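Long-range contacts in cytolethal distending toxin subunit A (Haemophilus ducreyi, PDB 1SR4), which probably forms, together with CdtC, the lectin-like heterodimer needed to deliver the genotoxic subunit CdtB into host cells: residues W81-Y89 / T170-L178; V121-I129 / S156-T164. All coordinates share one frame; numbering follows the deposited sequence.

Overall arrangement
Both contacts lie within the beta-trefoil, ricin-type lectin domain of the subunit, their centres about 16 Å apart, and contact 2 is nested along the chain inside the loop that contact 1 closes. Strands 162-165 and 176-179, one from each contact, are antiparallel neighbours, joined at Thr177 O and Thr164 N (2.7 Å, probably a hydrogen bond). A second probable bond ties Leu82 N of contact 1 to Leu128 O of contact 2 at 2.9 Å. Contact 1 includes part of the 74-85 region inferred to mediate binding to target cells, and its residues 87-89 reach the CdtC chain; contact 2 touches neither of the other two subunits.

Contact 1 of 2, residues W81-Y89 / T170-L178; sequences WLWAYPNIY and TTFYSTVTL
Tyr173 stands between Trp83 and Tyr85, and the three side chains, pointing the same way, form an aromatic cluster. Its CB sits over the centre of the Tyr85 ring in a CH-pi contact, 3.8 Å from the centroid and close to the ring normal. Tyr173 CG lies between its own backbone N and carbonyl carbon (chi1 55°), which brings CD2 to Tyr85 OH and CZ and CD1 to within 3.6 Å of Trp83 CE3. Both ring pairs are inclined, the planes of Trp83 and Tyr173 meeting at 69°. Thr175 OG1 lies at the edge of the indole, beside CZ3. Further along, the edge of Phe172 is directed at the face of Tyr89, with Ile88 CG2 against the opposite face, near its rim, while Phe172 CB packs against Tyr85 CE1 at 3.7 Å.

Backbone pairing is brief. Ala84 and Ser174 make a single antiparallel bridge of the hydrogen-bonded type, in which Ser174 N donates to Ala84 O (2.9 Å) and Ala84 N returns a weak bond to Ser174 O. The bridge joins strand 82-86, whose other side pairs with strand 69-73, to the loop that leads into strand 176-179 of the beta-trefoil.

Beyond the bridge the chains diverge and water replaces direct pairing. One water spans Leu82 O and Val176 O; a second lies between Leu82 O and Val176 N, accepting from the latter (2.9 Å), over one face of the Trp83 indole, toward its rim.

Apolar contact continues on the buried side, where Val176 CG2 approaches Ala84 CB at 4.0 Å, and Val176 also packs on Leu128 and Val163. Ser174 OG hydrogen-bonds to Asn166 O and Asn67 ND2, while at the far end Tyr89 packs on Phe121 of the CdtC chain.

Contact 2 of 2, residues V121-I129 / S156-T164; sequences VEAYGNGLI and SVSQGRCVT
Arg161 reaches the hairpin turn at Asn126 by donating from NH2 to Asn126 OD1 (2.8 Å), a nearly straight bond that uses a lone pair in the carbonyl plane. The amide and guanidinium planes are 69° apart. A bend at chi3 (-67°) turns the guanidinium toward Gln159, two residues earlier, so that NE and NH2 together grip Gln159 OE1 side-on, with both acceptor oxygens, Asn126 OD1 and Gln159 OE1, in the guanidinium plane. Gln159, extended beyond CG, donates from NE2 to Gly125 O at 2.7 Å, and with OE1 held by the arginine both ends of the amide are engaged, fixing its rotation; NE2 also donates to a water that in turn gives a weak bond to Ala123 O. The receiving carbonyl of Gly125 belongs to the type II' turn Tyr124-Gly127, which closes the hairpin of strands 120-124 and 127-131 in the beta-trefoil. With chi1 at 164°, Ser156 OG is turned away from its own N, toward Ala123 CB (3.2 Å), and accepts from Gln159 N, an ST motif that shapes the loop carrying the glutamine. Deeper in, Leu128 CD1 meets Val163 CG1 at 3.9 Å. With the acceptors supplied by neutral amides, the arginine's positive charge is probably not neutralised within this contact, though it would polarise Gln159 and Asn126.

Contact 1 of 2, residues W81-Y89 / T170-L178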
# COMPACT_ATOMS: atom_id res chain seq x y z
N TRP A 81 1.85 -30.79 3.83
CA TRP A 81 2.68 -29.68 4.25
C TRP A 81 2.96 -28.68 3.13
O TRP A 81 3.07 -29.04 1.96
CB TRP A 81 4.05 -30.15 4.76
CG TRP A 81 4.07 -31.05 5.95
CD1 TRP A 81 4.49 -32.35 5.98
CD2 TRP A 81 3.74 -30.70 7.31
NE1 TRP A 81 4.44 -32.83 7.28
CE2 TRP A 81 3.99 -31.84 8.11
CE3 TRP A 81 3.26 -29.53 7.92
CZ2 TRP A 81 3.78 -31.85 9.49
CZ3 TRP A 81 3.05 -29.54 9.30
CH2 TRP A 81 3.31 -30.69 10.07
N LEU A 82 3.10 -27.43 3.53
CA LEU A 82 3.45 -26.34 2.63
C LEU A 82 4.96 -26.23 2.74
O LEU A 82 5.54 -26.58 3.76
CB LEU A 82 2.81 -25.03 3.12
CG LEU A 82 1.54 -24.52 2.44
CD1 LEU A 82 0.59 -25.64 2.07
CD2 LEU A 82 0.90 -23.48 3.34
N TRP A 83 5.58 -25.72 1.68
CA TRP A 83 7.02 -25.52 1.61
C TRP A 83 7.23 -24.14 0.97
O TRP A 83 6.27 -23.43 0.71
CB TRP A 83 7.65 -26.58 0.70
CG TRP A 83 7.47 -27.97 1.23
CD1 TRP A 83 6.38 -28.78 1.09
CD2 TRP A 83 8.39 -28.68 2.08
NE1 TRP A 83 6.56 -29.95 1.81
CE2 TRP A 83 7.78 -29.90 2.42
CE3 TRP A 83 9.66 -28.38 2.58
CZ2 TRP A 83 8.41 -30.84 3.26
CZ3 TRP A 83 10.29 -29.32 3.41
CH2 TRP A 83 9.66 -30.53 3.74
N ALA A 84 8.48 -23.78 0.73
CA ALA A 84 8.76 -22.52 0.05
C ALA A 84 9.82 -22.77 -1.04
O ALA A 84 10.95 -23.18 -0.74
CB ALA A 84 9.25 -21.49 1.03
N TYR A 85 9.41 -22.55 -2.29
CA TYR A 85 10.26 -22.72 -3.46
C TYR A 85 10.31 -21.42 -4.23
O TYR A 85 9.29 -20.74 -4.35
CB TYR A 85 9.67 -23.74 -4.45
CG TYR A 85 9.80 -25.20 -4.13
CD1 TYR A 85 10.65 -26.02 -4.89
CD2 TYR A 85 9.00 -25.80 -3.15
CE1 TYR A 85 10.69 -27.40 -4.68
CE2 TYR A 85 9.04 -27.17 -2.94
CZ TYR A 85 9.88 -27.96 -3.70
OH TYR A 85 9.89 -29.31 -3.50
N PRO A 86 11.49 -21.03 -4.73
CA PRO A 86 11.51 -19.79 -5.50
C PRO A 86 10.88 -20.11 -6.86
O PRO A 86 10.84 -21.28 -7.29
CB PRO A 86 13.01 -19.48 -5.62
CG PRO A 86 13.64 -20.85 -5.60
CD PRO A 86 12.85 -21.55 -4.51
N ASN A 87 10.39 -19.09 -7.55
CA ASN A 87 9.80 -19.29 -8.86
C ASN A 87 10.76 -20.06 -9.80
O ASN A 87 10.36 -20.97 -10.54
CB ASN A 87 9.49 -17.95 -9.53
CG ASN A 87 9.17 -18.11 -11.01
OD1 ASN A 87 8.13 -18.66 -11.36
ND2 ASN A 87 10.08 -17.65 -11.89
N ILE A 88 12.04 -19.69 -9.76
CA ILE A 88 13.00 -20.30 -10.68
C ILE A 88 13.13 -21.80 -10.53
O ILE A 88 13.53 -22.46 -11.49
CB ILE A 88 14.39 -19.60 -10.58
CG1 ILE A 88 15.25 -19.96 -11.80
CG2 ILE A 88 15.09 -19.99 -9.29
CD1 ILE A 88 14.76 -19.39 -13.07
N TYR A 89 12.77 -22.36 -9.37
CA TYR A 89 12.86 -23.81 -9.19
C TYR A 89 11.48 -24.46 -9.16
O TYR A 89 11.37 -25.65 -8.83
CB TYR A 89 13.57 -24.15 -7.87
CG TYR A 89 15.00 -23.69 -7.73
CD1 TYR A 89 15.82 -23.53 -8.85
CD2 TYR A 89 15.54 -23.42 -6.47
CE1 TYR A 89 17.14 -23.12 -8.71
CE2 TYR A 89 16.85 -23.01 -6.32
CZ TYR A 89 17.65 -22.86 -7.44
OH TYR A 89 18.95 -22.44 -7.28
N THR A 170 20.48 -26.43 0.84
CA THR A 170 21.26 -27.25 -0.08
C THR A 170 20.32 -27.85 -1.11
O THR A 170 20.73 -28.61 -1.98
CB THR A 170 22.02 -28.39 0.66
OG1 THR A 170 21.10 -29.13 1.46
CG2 THR A 170 23.12 -27.83 1.53
N THR A 171 19.03 -27.55 -0.99
CA THR A 171 18.08 -28.07 -1.94
C THR A 171 17.23 -26.94 -2.52
O THR A 171 17.47 -25.77 -2.23
CB THR A 171 17.18 -29.13 -1.31
OG1 THR A 171 16.48 -29.83 -2.36
CG2 THR A 171 16.17 -28.49 -0.36
N PHE A 172 16.25 -27.29 -3.35
CA PHE A 172 15.37 -26.34 -4.04
C PHE A 172 14.47 -25.50 -3.15
O PHE A 172 13.98 -24.45 -3.58
CB PHE A 172 14.40 -27.08 -4.97
CG PHE A 172 15.03 -28.10 -5.85
CD1 PHE A 172 15.87 -27.73 -6.89
CD2 PHE A 172 14.78 -29.46 -5.65
CE1 PHE A 172 16.44 -28.69 -7.72
CE2 PHE A 172 15.34 -30.42 -6.47
CZ PHE A 172 16.18 -30.03 -7.51
N TYR A 173 14.25 -25.97 -1.94
CA TYR A 173 13.32 -25.31 -1.05
C TYR A 173 13.79 -25.01 0.35
O TYR A 173 14.78 -25.58 0.84
CB TYR A 173 12.11 -26.22 -0.91
CG TYR A 173 12.53 -27.61 -0.46
CD1 TYR A 173 12.76 -27.89 0.90
CD2 TYR A 173 12.74 -28.63 -1.39
CE1 TYR A 173 13.19 -29.17 1.31
CE2 TYR A 173 13.17 -29.90 -1.00
CZ TYR A 173 13.39 -30.17 0.35
OH TYR A 173 13.78 -31.43 0.72
N SER A 174 13.02 -24.14 0.99
CA SER A 174 13.23 -23.78 2.37
C SER A 174 12.16 -24.60 3.09
O SER A 174 11.06 -24.80 2.57
CB SER A 174 12.99 -22.29 2.61
OG SER A 174 14.10 -21.53 2.17
N THR A 175 12.50 -25.10 4.27
CA THR A 175 11.57 -25.88 5.09
C THR A 175 10.82 -24.86 5.92
O THR A 175 11.43 -23.98 6.53
CB THR A 175 12.35 -26.86 5.99
OG1 THR A 175 13.19 -27.67 5.16
CG2 THR A 175 11.41 -27.76 6.80
N VAL A 176 9.50 -24.98 5.96
CA VAL A 176 8.66 -24.03 6.68
C VAL A 176 8.14 -24.60 8.00
O VAL A 176 7.48 -25.64 8.02
CB VAL A 176 7.47 -23.61 5.79
CG1 VAL A 176 6.62 -22.57 6.50
CG2 VAL A 176 8.00 -23.06 4.44
N THR A 177 8.42 -23.92 9.09
CA THR A 177 8.00 -24.40 10.40
C THR A 177 7.38 -23.27 11.19
O THR A 177 7.28 -22.14 10.71
CB THR A 177 9.22 -24.92 11.20
OG1 THR A 177 10.18 -23.87 11.34
CG2 THR A 177 9.90 -26.10 10.49
N LEU A 178 6.95 -23.60 12.41
CA LEU A 178 6.39 -22.61 13.32
C LEU A 178 7.27 -22.63 14.57
O LEU A 178 7.58 -23.70 15.09
CB LEU A 178 4.96 -22.99 13.70
CG LEU A 178 3.91 -22.81 12.61
CD1 LEU A 178 2.56 -23.30 13.09
CD2 LEU A 178 3.85 -21.32 12.24
O HOH W 1 5.11 -26.29 6.73
O HOH W 2 7.95 -27.24 4.97

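Contact 2 of 2, residues V121-I129 / S156-T164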
# COMPACT_ATOMS: atom_id res chain seq x y z
N VAL A 121 -4.45 -21.83 4.00
CA VAL A 121 -3.22 -22.08 4.74
C VAL A 121 -3.70 -22.34 6.16
O VAL A 121 -4.59 -21.64 6.65
CB VAL A 121 -2.28 -20.84 4.76
CG1 VAL A 121 -1.21 -21.02 5.83
CG2 VAL A 121 -1.62 -20.63 3.36
N GLU A 122 -3.13 -23.35 6.81
CA GLU A 122 -3.54 -23.71 8.17
C GLU A 122 -2.36 -24.13 9.06
O GLU A 122 -1.54 -24.95 8.65
CB GLU A 122 -4.55 -24.86 8.11
CG GLU A 122 -5.20 -25.17 9.46
CD GLU A 122 -6.28 -26.22 9.38
OE1 GLU A 122 -7.09 -26.20 8.42
OE2 GLU A 122 -6.34 -27.07 10.31
N ALA A 123 -2.27 -23.56 10.26
CA ALA A 123 -1.20 -23.92 11.18
C ALA A 123 -1.53 -25.31 11.69
O ALA A 123 -2.66 -25.57 12.13
CB ALA A 123 -1.14 -22.93 12.35
N TYR A 124 -0.54 -26.21 11.64
CA TYR A 124 -0.72 -27.58 12.10
C TYR A 124 0.61 -28.15 12.59
O TYR A 124 1.62 -28.09 11.87
CB TYR A 124 -1.26 -28.46 10.97
CG TYR A 124 -1.26 -29.92 11.34
CD1 TYR A 124 -2.24 -30.44 12.18
CD2 TYR A 124 -0.21 -30.75 10.94
CE1 TYR A 124 -2.17 -31.76 12.63
CE2 TYR A 124 -0.13 -32.06 11.38
CZ TYR A 124 -1.11 -32.56 12.23
OH TYR A 124 -1.03 -33.85 12.70
N GLY A 125 0.62 -28.70 13.81
CA GLY A 125 1.85 -29.25 14.35
C GLY A 125 2.93 -28.18 14.32
O GLY A 125 2.70 -27.05 14.78
N ASN A 126 4.12 -28.51 13.81
CA ASN A 126 5.21 -27.55 13.73
C ASN A 126 5.38 -26.92 12.35
O ASN A 126 6.48 -26.54 11.98
CB ASN A 126 6.54 -28.19 14.11
CG ASN A 126 6.57 -28.68 15.54
OD1 ASN A 126 5.93 -28.11 16.42
ND2 ASN A 126 7.32 -29.74 15.79
N GLY A 127 4.29 -26.81 11.59
CA GLY A 127 4.39 -26.21 10.26
C GLY A 127 3.07 -25.71 9.72
O GLY A 127 2.17 -25.37 10.48
N LEU A 128 2.93 -25.68 8.41
CA LEU A 128 1.71 -25.23 7.78
C LEU A 128 1.24 -26.28 6.79
O LEU A 128 2.05 -26.96 6.20
CB LEU A 128 1.95 -23.91 7.02
CG LEU A 128 2.42 -22.66 7.77
CD1 LEU A 128 2.73 -21.56 6.74
CD2 LEU A 128 1.35 -22.19 8.77
N ILE A 129 -0.08 -26.39 6.62
CA ILE A 129 -0.64 -27.32 5.63
C ILE A 129 -1.69 -26.49 4.93
O ILE A 129 -1.81 -25.30 5.21
CB ILE A 129 -1.34 -28.53 6.30
CG1 ILE A 129 -2.53 -28.05 7.14
CG2 ILE A 129 -0.33 -29.33 7.13
CD1 ILE A 129 -3.36 -29.18 7.77
N SER A 156 0.89 -17.33 13.66
CA SER A 156 -0.28 -18.20 13.76
C SER A 156 -1.03 -17.74 15.01
O SER A 156 -0.46 -17.67 16.10
CB SER A 156 0.14 -19.66 13.94
OG SER A 156 -0.96 -20.44 14.41
N VAL A 157 -2.31 -17.41 14.86
CA VAL A 157 -3.07 -16.98 16.02
C VAL A 157 -3.41 -18.16 16.93
O VAL A 157 -3.37 -18.04 18.16
CB VAL A 157 -4.36 -16.26 15.60
CG1 VAL A 157 -5.21 -15.96 16.84
CG2 VAL A 157 -4.02 -14.97 14.85
N SER A 158 -3.72 -19.31 16.34
CA SER A 158 -4.06 -20.47 17.16
C SER A 158 -2.85 -20.97 17.94
O SER A 158 -2.98 -21.40 19.08
CB SER A 158 -4.60 -21.60 16.28
OG SER A 158 -3.58 -22.07 15.44
N GLN A 159 -1.67 -20.90 17.34
CA GLN A 159 -0.47 -21.37 18.03
C GLN A 159 0.32 -20.32 18.77
O GLN A 159 1.01 -20.62 19.74
CB GLN A 159 0.47 -22.09 17.06
CG GLN A 159 -0.07 -23.42 16.58
CD GLN A 159 1.02 -24.32 16.02
OE1 GLN A 159 2.20 -24.13 16.33
NE2 GLN A 159 0.63 -25.31 15.22
N GLY A 160 0.23 -19.08 18.32
CA GLY A 160 1.00 -18.04 18.97
C GLY A 160 2.45 -18.17 18.53
O GLY A 160 3.35 -17.68 19.22
N ARG A 161 2.69 -18.83 17.40
CA ARG A 161 4.05 -19.03 16.90
C ARG A 161 4.18 -18.44 15.48
O ARG A 161 3.19 -18.30 14.78
CB ARG A 161 4.40 -20.52 16.88
CG ARG A 161 4.46 -21.15 18.29
CD ARG A 161 5.26 -22.45 18.29
NE ARG A 161 4.62 -23.53 17.54
CZ ARG A 161 5.20 -24.71 17.32
NH1 ARG A 161 6.42 -24.95 17.79
NH2 ARG A 161 4.58 -25.66 16.64
N CYS A 162 5.40 -18.10 15.08
CA CYS A 162 5.63 -17.49 13.78
C CYS A 162 6.18 -18.43 12.71
O CYS A 162 6.93 -19.36 13.00
CB CYS A 162 6.54 -16.28 13.97
SG CYS A 162 5.62 -14.91 14.75
N VAL A 163 5.80 -18.15 11.47
CA VAL A 163 6.23 -18.93 10.31
C VAL A 163 7.72 -18.68 10.10
O VAL A 163 8.16 -17.56 9.83
CB VAL A 163 5.41 -18.53 9.07
CG1 VAL A 163 5.82 -19.38 7.87
CG2 VAL A 163 3.92 -18.70 9.39
N THR A 164 8.49 -19.75 10.22
CA THR A 164 9.95 -19.73 10.14
C THR A 164 10.48 -20.56 8.98
O THR A 164 9.87 -21.56 8.60
CB THR A 164 10.51 -20.31 11.46
OG1 THR A 164 9.87 -19.66 12.56
CG2 THR A 164 12.03 -20.16 11.56
O HOH W 3 -2.40 -25.37 14.96